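Local coordinates for protein salicylate 5-hydroxylase, large oxygenase component (PDB 7C8Z) that hydroxylates salicylate at ring position 5 to give gentisate, as the iron-containing oxygenase component of a multicomponent, NADH-dependent enzyme system, at residues I103-F117 with H171-V185. Residues are numbered along the deposited sequence; the frame is centred on the assembly and turned at random.
With FES (Fe2/s2 (inorganic) cluster), chain I.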
# COMPACT_ATOMS: atom_id res chain seq x y z
N ILE A 103 24.85 -17.36 -25.07
CA ILE A 103 23.89 -16.70 -24.19
C ILE A 103 23.66 -15.28 -24.70
O ILE A 103 24.60 -14.48 -24.77
CB ILE A 103 24.37 -16.68 -22.73
CG1 ILE A 103 24.43 -18.10 -22.19
CG2 ILE A 103 23.44 -15.82 -21.88
CD1 ILE A 103 25.08 -18.20 -20.84
N ASN A 104 22.42 -14.97 -25.05
CA ASN A 104 22.02 -13.63 -25.45
C ASN A 104 21.32 -12.92 -24.29
O ASN A 104 20.64 -13.55 -23.47
CB ASN A 104 21.08 -13.65 -26.66
CG ASN A 104 21.44 -14.71 -27.68
OD1 ASN A 104 22.61 -15.07 -27.84
ND2 ASN A 104 20.43 -15.22 -28.38
N VAL A 105 21.50 -11.61 -24.22
CA VAL A 105 20.80 -10.78 -23.25
C VAL A 105 20.21 -9.59 -23.99
O VAL A 105 20.94 -8.80 -24.59
CB VAL A 105 21.71 -10.30 -22.11
CG1 VAL A 105 21.02 -9.21 -21.31
CG2 VAL A 105 22.07 -11.47 -21.21
N VAL A 106 18.88 -9.48 -23.96
CA VAL A 106 18.18 -8.43 -24.68
C VAL A 106 17.32 -7.64 -23.71
O VAL A 106 16.95 -8.12 -22.63
CB VAL A 106 17.32 -8.99 -25.83
CG1 VAL A 106 18.18 -9.80 -26.79
CG2 VAL A 106 16.18 -9.83 -25.27
N GLU A 107 16.99 -6.41 -24.09
CA GLU A 107 16.14 -5.58 -23.26
C GLU A 107 14.68 -5.98 -23.42
O GLU A 107 14.19 -6.18 -24.53
CB GLU A 107 16.33 -4.10 -23.60
CG GLU A 107 15.50 -3.16 -22.76
CD GLU A 107 16.06 -1.77 -22.70
OE1 GLU A 107 15.69 -1.01 -21.77
OE2 GLU A 107 16.89 -1.41 -23.57
N ASN A 108 13.97 -6.08 -22.29
CA ASN A 108 12.58 -6.51 -22.26
C ASN A 108 11.64 -5.36 -22.59
O ASN A 108 10.70 -5.08 -21.85
CB ASN A 108 12.23 -7.09 -20.87
CG ASN A 108 10.88 -7.80 -20.84
OD1 ASN A 108 10.27 -8.05 -21.88
ND2 ASN A 108 10.42 -8.12 -19.65
N VAL A 109 11.90 -4.68 -23.71
CA VAL A 109 11.08 -3.57 -24.17
C VAL A 109 10.86 -3.73 -25.67
O VAL A 109 11.82 -3.95 -26.42
CB VAL A 109 11.73 -2.20 -23.88
CG1 VAL A 109 10.89 -1.07 -24.45
CG2 VAL A 109 11.92 -2.01 -22.38
N CYS A 110 9.61 -3.61 -26.11
CA CYS A 110 9.33 -3.82 -27.51
C CYS A 110 9.71 -2.60 -28.34
O CYS A 110 9.78 -1.47 -27.85
CB CYS A 110 7.87 -4.14 -27.75
SG CYS A 110 7.52 -4.19 -29.52
N ALA A 111 9.93 -2.84 -29.63
CA ALA A 111 10.34 -1.78 -30.54
C ALA A 111 9.16 -0.99 -31.10
O ALA A 111 9.34 0.18 -31.47
CB ALA A 111 11.16 -2.38 -31.69
N HIS A 112 7.98 -1.59 -31.20
CA HIS A 112 6.82 -0.85 -31.70
C HIS A 112 6.42 0.28 -30.76
O HIS A 112 6.66 1.45 -31.05
CB HIS A 112 5.65 -1.81 -31.93
CG HIS A 112 4.42 -1.14 -32.50
ND1 HIS A 112 3.25 -1.83 -32.71
CD2 HIS A 112 4.19 0.13 -32.89
CE1 HIS A 112 2.34 -1.00 -33.21
NE2 HIS A 112 2.89 0.19 -33.32
N ARG A 113 5.85 -0.06 -29.60
CA ARG A 113 5.41 0.96 -28.66
C ARG A 113 5.92 0.68 -27.25
O ARG A 113 5.25 1.00 -26.27
CB ARG A 113 3.89 1.09 -28.67
CG ARG A 113 3.33 1.80 -29.90
CD ARG A 113 1.84 2.08 -29.76
NE ARG A 113 1.10 1.68 -30.95
CZ ARG A 113 -0.19 1.39 -30.96
NH1 ARG A 113 -0.90 1.45 -29.84
NH2 ARG A 113 -0.78 1.03 -32.10
N GLY A 114 7.11 0.10 -27.15
CA GLY A 114 7.82 0.02 -25.89
C GLY A 114 7.20 -0.87 -24.84
O GLY A 114 7.58 -0.77 -23.67
N MET A 115 6.29 -1.76 -25.22
CA MET A 115 5.65 -2.62 -24.23
C MET A 115 6.65 -3.62 -23.65
O MET A 115 7.41 -4.26 -24.38
CB MET A 115 4.47 -3.36 -24.84
CG MET A 115 3.98 -4.51 -23.98
SD MET A 115 2.24 -4.88 -24.24
CE MET A 115 2.30 -6.64 -24.55
N ARG A 116 6.64 -3.75 -22.33
CA ARG A 116 7.44 -4.76 -21.64
C ARG A 116 6.77 -6.12 -21.82
O ARG A 116 5.89 -6.50 -21.05
CB ARG A 116 7.59 -4.39 -20.17
CG ARG A 116 8.70 -5.11 -19.46
CD ARG A 116 8.49 -5.07 -17.98
NE ARG A 116 9.15 -3.92 -17.37
CZ ARG A 116 9.35 -3.81 -16.06
NH1 ARG A 116 8.94 -4.78 -15.25
NH2 ARG A 116 9.96 -2.74 -15.56
N PHE A 117 7.21 -6.87 -22.84
CA PHE A 117 6.45 -8.00 -23.35
C PHE A 117 6.67 -9.31 -22.59
O PHE A 117 5.78 -10.16 -22.57
CB PHE A 117 6.75 -8.22 -24.83
CG PHE A 117 8.21 -8.43 -25.13
CD1 PHE A 117 8.76 -9.70 -25.11
CD2 PHE A 117 9.03 -7.35 -25.43
CE1 PHE A 117 10.10 -9.90 -25.37
CE2 PHE A 117 10.36 -7.54 -25.70
CZ PHE A 117 10.90 -8.82 -25.67
N HIS A 171 14.83 -1.85 -35.93
CA HIS A 171 13.81 -1.87 -34.90
C HIS A 171 13.74 -3.23 -34.23
O HIS A 171 12.68 -3.83 -34.06
CB HIS A 171 12.46 -1.45 -35.47
CG HIS A 171 12.44 -0.03 -35.94
ND1 HIS A 171 12.81 0.35 -37.21
CD2 HIS A 171 12.12 1.12 -35.29
CE1 HIS A 171 12.71 1.66 -37.33
NE2 HIS A 171 12.29 2.15 -36.18
N GLY A 172 14.91 -3.75 -33.85
CA GLY A 172 14.98 -4.93 -33.02
C GLY A 172 15.09 -4.56 -31.56
O GLY A 172 15.13 -3.39 -31.18
N LEU A 173 15.11 -5.59 -30.71
CA LEU A 173 15.28 -5.36 -29.29
C LEU A 173 16.69 -4.85 -29.00
O LEU A 173 17.66 -5.27 -29.64
CB LEU A 173 15.02 -6.65 -28.51
CG LEU A 173 13.68 -7.33 -28.78
CD1 LEU A 173 13.60 -8.70 -28.11
CD2 LEU A 173 12.53 -6.44 -28.34
N THR A 174 16.80 -3.91 -28.07
CA THR A 174 18.10 -3.42 -27.64
C THR A 174 18.95 -4.57 -27.12
O THR A 174 18.60 -5.22 -26.13
CB THR A 174 17.94 -2.34 -26.57
OG1 THR A 174 17.35 -1.17 -27.15
CG2 THR A 174 19.28 -1.96 -25.97
N LYS A 175 20.05 -4.85 -27.81
CA LYS A 175 20.93 -5.95 -27.45
C LYS A 175 22.01 -5.47 -26.50
O LYS A 175 22.54 -4.36 -26.65
CB LYS A 175 21.58 -6.57 -28.68
CG LYS A 175 20.64 -6.91 -29.81
CD LYS A 175 21.43 -7.36 -31.02
CE LYS A 175 20.55 -7.50 -32.24
NZ LYS A 175 21.31 -8.12 -33.36
N LEU A 176 22.37 -6.33 -25.55
CA LEU A 176 23.41 -6.05 -24.57
C LEU A 176 24.59 -6.98 -24.82
O LEU A 176 24.42 -8.10 -25.32
CB LEU A 176 22.90 -6.24 -23.14
CG LEU A 176 21.98 -5.15 -22.58
CD1 LEU A 176 20.56 -5.32 -23.10
CD2 LEU A 176 22.01 -5.17 -21.05
N LYS A 177 25.78 -6.52 -24.49
CA LYS A 177 26.95 -7.38 -24.57
C LYS A 177 26.97 -8.31 -23.37
O LYS A 177 26.56 -7.93 -22.27
CB LYS A 177 28.24 -6.57 -24.65
CG LYS A 177 29.48 -7.41 -24.90
CD LYS A 177 30.44 -6.77 -25.89
CE LYS A 177 31.36 -5.77 -25.21
NZ LYS A 177 32.72 -6.32 -25.01
N VAL A 178 27.43 -9.54 -23.58
CA VAL A 178 27.32 -10.61 -22.60
C VAL A 178 28.72 -11.14 -22.29
O VAL A 178 29.53 -11.34 -23.20
CB VAL A 178 26.40 -11.75 -23.10
CG1 VAL A 178 26.24 -12.81 -22.03
CG2 VAL A 178 25.05 -11.19 -23.50
N ALA A 179 29.00 -11.36 -21.01
CA ALA A 179 30.26 -11.95 -20.57
C ALA A 179 29.94 -13.10 -19.63
O ALA A 179 29.40 -12.89 -18.53
CB ALA A 179 31.15 -10.92 -19.88
N ALA A 180 30.24 -14.32 -20.05
CA ALA A 180 30.05 -15.51 -19.24
C ALA A 180 31.40 -16.12 -18.89
O ALA A 180 32.29 -16.20 -19.74
CB ALA A 180 29.17 -16.54 -19.96
N ARG A 181 31.54 -16.54 -17.63
CA ARG A 181 32.79 -17.12 -17.16
C ARG A 181 32.51 -17.95 -15.92
O ARG A 181 31.80 -17.50 -15.02
CB ARG A 181 33.84 -16.05 -16.85
CG ARG A 181 35.17 -16.63 -16.42
CD ARG A 181 36.17 -15.56 -16.02
NE ARG A 181 37.47 -16.13 -15.69
CZ ARG A 181 38.56 -15.99 -16.44
NH1 ARG A 181 38.50 -15.31 -17.58
NH2 ARG A 181 39.71 -16.54 -16.07
N GLY A 182 33.05 -19.17 -15.89
CA GLY A 182 32.96 -20.02 -14.72
C GLY A 182 31.55 -20.43 -14.34
O GLY A 182 31.33 -20.99 -13.26
N GLY A 183 30.58 -20.14 -15.21
CA GLY A 183 29.19 -20.41 -14.92
C GLY A 183 28.37 -19.19 -14.57
O GLY A 183 27.14 -19.29 -14.52
N ALA A 184 29.02 -18.06 -14.32
CA ALA A 184 28.31 -16.82 -14.03
C ALA A 184 28.20 -15.99 -15.30
O ALA A 184 29.07 -16.03 -16.18
CB ALA A 184 29.03 -16.03 -12.94
N VAL A 185 27.12 -15.21 -15.39
CA VAL A 185 26.79 -14.45 -16.59
C VAL A 185 26.52 -13.01 -16.17
O VAL A 185 25.60 -12.75 -15.38
CB VAL A 185 25.57 -15.03 -17.32
CG1 VAL A 185 25.36 -14.31 -18.64
CG2 VAL A 185 25.75 -16.52 -17.56
FE1 FES I . 2.84 -3.20 -30.63
FE2 FES I . 4.96 -4.98 -29.30
S1 FES I . 3.73 -5.15 -31.10
S2 FES I . 4.07 -3.06 -28.83
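First torsions turn Leu173 and Phe117 toward each other: CG of Leu173 stands anti to its carbonyl carbon (chi1 -54°), while CG of Phe117 sits between its backbone N and carbonyl carbon (chi1 56°). The two side chains come from opposite directions, and Leu173 CD2 lies 3.6 Å from CE2 of the Phe117 ring. The other methyl, Leu173 CD1, touches the ring at CZ and also packs 4.0 Å from Val106 CG2. One face of the ring has Asn108 OD1 over its centre; Phe117 also packs on Phe128 and Cys130 of strand 128-130. Nearer the start of 103-117 the two segments run as neighbouring antiparallel strands, 103-107 beside 175-181. Leu176 N gives its hydrogen to Val105 O (3.0 Å), and Glu107 N to Thr174 O (2.9 Å). Farther along, Val178 CG2 fits against Val105 CB at 3.7 Å, and Ile103 CD1 reaches tip to tip toward Val185 CG2, also 3.7 Å away. This is the Rieske domain: strand 103-107 runs into the loop where His112 ND1 binds iron FE1 of the [2Fe-2S] cluster at 2.5 Å, an iron shared with His133, and where Cys110 lies in the cluster pocket, consistent with a ligand of the other iron. Residues 171-174 run beside that loop, with Ala111 CB against the His171 carbonyl. Glu107 and Thr174 run side by side, pointing the same way, and the Glu107 carboxylate carries on to salt bridges with Arg91 and with Lys403 of the second subunit. On the side of the imidazole away from the iron, His112 NE2 hydrogen-bonds Glu426 of that same neighbouring subunit.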